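Local coordinates for EF-P arginine 32 rhamnosyl-transferase (Pseudomonas putida KT2440, PDB 5NV8), which belongs to the EarP family of elongation factor P rhamnosyltransferases, at residues Asp279-Gly285 with Gln297-His302. Coordinates in Å, arbitrary orientation, origin at the centre of the assembly. Numbering follows the deposited sequence.
Sequences DFNAVRG and QPMLWH. With TRH (2'-deoxy-thymidine-beta-L-rhamnose), chain B.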
ATOM      1  N   ASP A 279       7.905  -5.047   9.995  1.00 24.55           N
ATOM      2  CA  ASP A 279       7.746  -6.480   9.791  1.00 21.70           C
ATOM      3  C   ASP A 279       6.330  -6.868   9.386  1.00 30.16           C
ATOM      4  O   ASP A 279       6.110  -8.018   8.985  1.00 21.67           O
ATOM      5  CB  ASP A 279       8.147  -7.238  11.061  1.00 26.14           C
ATOM      6  CG  ASP A 279       9.508  -6.816  11.580  1.00 34.83           C
ATOM      7  OD1 ASP A 279      10.500  -6.952  10.831  1.00 39.76           O
ATOM      8  OD2 ASP A 279       9.580  -6.333  12.729  1.00 25.90           O
ATOM      9  N   PHE A 280       5.374  -5.944   9.476  1.00 21.54           N
ATOM     10  CA  PHE A 280       3.996  -6.190   9.069  1.00 26.45           C
ATOM     11  C   PHE A 280       3.367  -4.859   8.685  1.00 21.92           C
ATOM     12  O   PHE A 280       3.442  -3.896   9.452  1.00 22.95           O
ATOM     13  CB  PHE A 280       3.195  -6.861  10.190  1.00 25.73           C
ATOM     14  CG  PHE A 280       1.825  -7.311   9.771  1.00 29.44           C
ATOM     15  CD1 PHE A 280       1.664  -8.437   8.978  1.00 22.78           C
ATOM     16  CD2 PHE A 280       0.696  -6.615  10.177  1.00 28.91           C
ATOM     17  CE1 PHE A 280       0.402  -8.857   8.592  1.00 28.33           C
ATOM     18  CE2 PHE A 280      -0.568  -7.030   9.795  1.00 23.98           C
ATOM     19  CZ  PHE A 280      -0.714  -8.152   9.000  1.00 28.82           C
ATOM     20  N   ASN A 281       2.755  -4.806   7.506  1.00 22.03           N
ATOM     21  CA  ASN A 281       2.217  -3.563   6.964  1.00 29.37           C
ATOM     22  C   ASN A 281       0.731  -3.726   6.679  1.00 24.23           C
ATOM     23  O   ASN A 281       0.343  -4.527   5.823  1.00 26.86           O
ATOM     24  CB  ASN A 281       2.963  -3.151   5.694  1.00 26.23           C
ATOM     25  CG  ASN A 281       4.423  -2.826   5.957  1.00 28.46           C
ATOM     26  OD1 ASN A 281       4.744  -1.816   6.587  1.00 21.85           O
ATOM     27  ND2 ASN A 281       5.315  -3.670   5.454  1.00 23.22           N
ATOM     28  N   ALA A 282      -0.094  -2.953   7.379  1.00 29.59           N
ATOM     29  CA  ALA A 282      -1.535  -2.937   7.158  1.00 25.19           C
ATOM     30  C   ALA A 282      -1.868  -1.744   6.269  1.00 30.19           C
ATOM     31  O   ALA A 282      -1.765  -0.593   6.702  1.00 32.10           O
ATOM     32  CB  ALA A 282      -2.287  -2.868   8.486  1.00 32.99           C
ATOM     33  N   VAL A 283      -2.262  -2.020   5.025  1.00 34.55           N
ATOM     34  CA  VAL A 283      -2.561  -0.967   4.059  1.00 32.91           C
ATOM     35  C   VAL A 283      -4.036  -1.009   3.683  1.00 32.09           C
ATOM     36  O   VAL A 283      -4.815  -1.777   4.258  1.00 29.09           O
ATOM     37  CB  VAL A 283      -1.675  -1.087   2.805  1.00 25.72           C
ATOM     38  CG1 VAL A 283      -0.292  -0.502   3.073  1.00 24.67           C
ATOM     39  CG2 VAL A 283      -1.579  -2.540   2.362  1.00 25.26           C
ATOM     40  N   ARG A 284      -4.425  -0.196   2.705  1.00 29.23           N
ATOM     41  CA  ARG A 284      -5.826  -0.054   2.329  1.00 36.33           C
ATOM     42  C   ARG A 284      -5.903   0.450   0.893  1.00 39.20           C
ATOM     43  O   ARG A 284      -4.885   0.718   0.248  1.00 31.53           O
ATOM     44  CB  ARG A 284      -6.546   0.912   3.270  1.00 34.90           C
ATOM     45  CG  ARG A 284      -6.107   2.346   3.056  1.00 33.10           C
ATOM     46  CD  ARG A 284      -7.040   3.350   3.691  1.00 41.98           C
ATOM     47  NE  ARG A 284      -6.965   4.637   3.007  1.00 36.36           N
ATOM     48  CZ  ARG A 284      -7.240   5.802   3.580  1.00 41.88           C
ATOM     49  NH1 ARG A 284      -7.606   5.842   4.854  1.00 49.25           N
ATOM     50  NH2 ARG A 284      -7.143   6.926   2.883  1.00 39.05           N
ATOM     51  N   GLY A 285      -7.131   0.579   0.403  1.00 43.49           N
ATOM     52  CA  GLY A 285      -7.362   1.303  -0.838  1.00 44.88           C
ATOM     53  C   GLY A 285      -6.751   0.610  -2.038  1.00 38.64           C
ATOM     54  O   GLY A 285      -6.891  -0.602  -2.229  1.00 33.22           O
ATOM     55  N   GLN A 297       7.015  -7.756   2.674  1.00 28.44           N
ATOM     56  CA  GLN A 297       6.795  -8.194   4.046  1.00 21.78           C
ATOM     57  C   GLN A 297       5.358  -8.658   4.239  1.00 22.01           C
ATOM     58  O   GLN A 297       4.480  -8.342   3.432  1.00 30.75           O
ATOM     59  CB  GLN A 297       7.110  -7.055   5.025  1.00 21.37           C
ATOM     60  CG  GLN A 297       8.455  -6.394   4.794  1.00 24.60           C
ATOM     61  CD  GLN A 297       9.608  -7.233   5.308  1.00 31.74           C
ATOM     62  OE1 GLN A 297      10.035  -8.186   4.656  1.00 32.48           O
ATOM     63  NE2 GLN A 297      10.123  -6.878   6.482  1.00 29.00           N
ATOM     64  N   PRO A 298       5.083  -9.436   5.291  1.00 34.88           N
ATOM     65  CA  PRO A 298       3.693  -9.803   5.591  1.00 30.56           C
ATOM     66  C   PRO A 298       2.819  -8.564   5.716  1.00 32.41           C
ATOM     67  O   PRO A 298       3.236  -7.542   6.264  1.00 37.27           O
ATOM     68  CB  PRO A 298       3.807 -10.554   6.922  1.00 30.61           C
ATOM     69  CG  PRO A 298       5.167 -11.138   6.895  1.00 26.78           C
ATOM     70  CD  PRO A 298       6.035 -10.137   6.172  1.00 30.35           C
ATOM     71  N   MET A 299       1.597  -8.654   5.197  1.00 23.09           N
ATOM     72  CA  MET A 299       0.767  -7.470   5.035  1.00 23.25           C
ATOM     73  C   MET A 299      -0.691  -7.785   5.343  1.00 24.31           C
ATOM     74  O   MET A 299      -1.079  -8.937   5.550  1.00 24.89           O
ATOM     75  CB  MET A 299       0.879  -6.900   3.615  1.00 23.23           C
ATOM     76  CG  MET A 299       0.868  -7.963   2.531  1.00 29.64           C
ATOM     77  SD  MET A 299       1.281  -7.292   0.916  1.00 39.63           S
ATOM     78  CE  MET A 299      -0.053  -6.121   0.718  1.00 37.04           C
ATOM     79  N   LEU A 300      -1.500  -6.728   5.356  1.00 30.01           N
ATOM     80  CA  LEU A 300      -2.936  -6.825   5.568  1.00 33.53           C
ATOM     81  C   LEU A 300      -3.619  -5.738   4.751  1.00 34.98           C
ATOM     82  O   LEU A 300      -3.085  -4.635   4.609  1.00 33.28           O
ATOM     83  CB  LEU A 300      -3.290  -6.683   7.051  1.00 33.58           C
ATOM     84  CG  LEU A 300      -4.750  -6.910   7.443  1.00 32.87           C
ATOM     85  CD1 LEU A 300      -5.277  -8.207   6.845  1.00 28.83           C
ATOM     86  CD2 LEU A 300      -4.892  -6.916   8.963  1.00 28.39           C
ATOM     87  N   TRP A 301      -4.800  -6.055   4.222  1.00 37.05           N
ATOM     88  CA  TRP A 301      -5.529  -5.177   3.317  1.00 33.56           C
ATOM     89  C   TRP A 301      -6.884  -4.823   3.913  1.00 33.40           C
ATOM     90  O   TRP A 301      -7.549  -5.669   4.517  1.00 37.17           O
ATOM     91  CB  TRP A 301      -5.716  -5.844   1.952  1.00 31.80           C
ATOM     92  CG  TRP A 301      -6.288  -4.962   0.879  1.00 35.11           C
ATOM     93  CD1 TRP A 301      -6.211  -3.600   0.798  1.00 32.10           C
ATOM     94  CD2 TRP A 301      -7.014  -5.391  -0.280  1.00 37.66           C
ATOM     95  NE1 TRP A 301      -6.850  -3.156  -0.335  1.00 35.34           N
ATOM     96  CE2 TRP A 301      -7.351  -4.235  -1.014  1.00 36.37           C
ATOM     97  CE3 TRP A 301      -7.415  -6.640  -0.764  1.00 33.45           C
ATOM     98  CZ2 TRP A 301      -8.068  -4.293  -2.206  1.00 38.16           C
ATOM     99  CZ3 TRP A 301      -8.127  -6.696  -1.948  1.00 40.09           C
ATOM    100  CH2 TRP A 301      -8.447  -5.528  -2.656  1.00 45.52           C
ATOM    101  N   HIS A 302      -7.285  -3.567   3.739  1.00 36.42           N
ATOM    102  CA  HIS A 302      -8.585  -3.076   4.191  1.00 34.35           C
ATOM    103  C   HIS A 302      -9.261  -2.402   2.999  1.00 39.01           C
ATOM    104  O   HIS A 302      -8.905  -1.278   2.633  1.00 37.34           O
ATOM    105  CB  HIS A 302      -8.433  -2.116   5.366  1.00 34.35           C
ATOM    106  CG  HIS A 302      -9.724  -1.783   6.045  1.00 41.53           C
ATOM    107  ND1 HIS A 302      -9.940  -0.582   6.685  1.00 37.82           N
ATOM    108  CD2 HIS A 302     -10.867  -2.494   6.182  1.00 38.57           C
ATOM    109  CE1 HIS A 302     -11.160  -0.568   7.190  1.00 40.19           C
ATOM    110  NE2 HIS A 302     -11.743  -1.717   6.900  1.00 40.67           N
TER
HETATM  111  O4P TRH B 401      -8.042   4.592   0.710  1.00 49.66           O
HETATM  112  P2  TRH B 401      -7.066   5.135  -0.268  1.00 49.48           P
HETATM  113  O3P TRH B 401      -6.603   6.639   0.107  1.00 30.25           O
HETATM  114  O1  TRH B 401      -7.641   5.151  -1.772  1.00 55.60           O
HETATM  115  C1  TRH B 401      -8.986   4.678  -1.992  1.00 62.45           C
HETATM  116  C2  TRH B 401      -9.312   4.634  -3.492  1.00 63.66           C
HETATM  117  O2  TRH B 401      -8.696   5.719  -4.187  1.00 71.02           O
HETATM  118  C3  TRH B 401     -10.824   4.760  -3.708  1.00 63.07           C
HETATM  119  O3  TRH B 401     -11.204   6.141  -3.637  1.00 61.61           O
HETATM  120  C4  TRH B 401     -11.551   3.994  -2.623  1.00 63.69           C
HETATM  121  O4  TRH B 401     -11.118   2.621  -2.646  1.00 69.59           O
HETATM  122  OPP TRH B 401      -5.711   4.253  -0.270  1.00 51.61           O
HETATM  123  P   TRH B 401      -4.676   4.395  -1.481  1.00 44.85           P
HETATM  124  O1P TRH B 401      -5.237   3.995  -2.796  1.00 42.09           O
HETATM  125  O2P TRH B 401      -3.374   3.519  -1.103  1.00 55.46           O
HETATM  126  O5' TRH B 401      -4.143   5.914  -1.478  1.00 36.83           O
HETATM  127  C5' TRH B 401      -3.179   6.327  -0.512  1.00 30.53           C
HETATM  128  C4' TRH B 401      -2.136   7.179  -1.215  1.00 25.71           C
HETATM  129  O4' TRH B 401      -1.520   8.004  -0.188  1.00 25.46           O
HETATM  130  C3' TRH B 401      -1.020   6.279  -1.707  1.00 37.48           C
HETATM  131  O3' TRH B 401      -0.163   7.022  -2.583  1.00 38.80           O
HETATM  132  C2' TRH B 401      -0.306   6.055  -0.394  1.00 35.03           C
HETATM  133  C1' TRH B 401      -0.156   7.526  -0.093  1.00 32.79           C
HETATM  134  N11 TRH B 401       0.413   7.829   1.238  1.00 45.27           N
HETATM  135  C21 TRH B 401       1.445   8.678   1.312  1.00 43.68           C
HETATM  136  O21 TRH B 401       1.910   9.181   0.290  1.00 45.28           O
HETATM  137  N31 TRH B 401       2.004   9.001   2.545  1.00 37.30           N
HETATM  138  C41 TRH B 401       1.500   8.449   3.717  1.00 31.96           C
HETATM  139  O41 TRH B 401       2.013   8.749   4.794  1.00 34.08           O
HETATM  140  C51 TRH B 401       0.427   7.571   3.647  1.00 41.60           C
HETATM  141  C5A TRH B 401      -0.085   7.016   4.813  1.00 37.39           C
HETATM  142  C61 TRH B 401      -0.125   7.258   2.407  1.00 47.36           C
HETATM  143  O   HOH W   1       4.620  -5.148   3.078  1.00 21.41           O
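Strands 280-284 and 299-302 run side by side in parallel, their axes 17° apart and 4.5 Å at closest approach, as the two strands of a beta-alpha-beta unit whose helix 287-295 lies between them in sequence. Three backbone hydrogen bonds, with N-H...O angles of 145-159°, fix the register: Asn-281 N to Pro-298 O (3.0 Å), Leu-300 N to Asn-281 O (2.9 Å) and Val-283 N to Leu-300 O (2.8 Å).

On one face, the Phe-280 ring leans across the gap, with CD1 3.6 Å from Pro-298 CB and CZ 3.5 Å from Leu-300 CB, so it fills the hollow between these two residues; small Ala-282 sits beside it, its CB 4.2 Å from Leu-300 CB. On the other face, Val-283 CG2 meets Met-299 CE at 4.2 Å, both side chains packing on helix 287-295.

From Val-283 O onward the backbone hydrogen bonds are weak (His-302 N to Val-283 O, 3.1 Å at 126°), yet Trp-301 NE1 donates to Gly-285 O (3.2 Å) at the ring edge. Arg-284, on the Ala-282/Leu-300 face, extends away from strand 299-302, NH2 donating to TRH O3P (2.8 Å). Apolar contacts thus fill the middle of both faces, while the C-terminal end presents cationic Arg-284 and side-chain-less Gly-285 (CA 3.4 Å from TRH OPP, where a CB would clash) to the diphosphate.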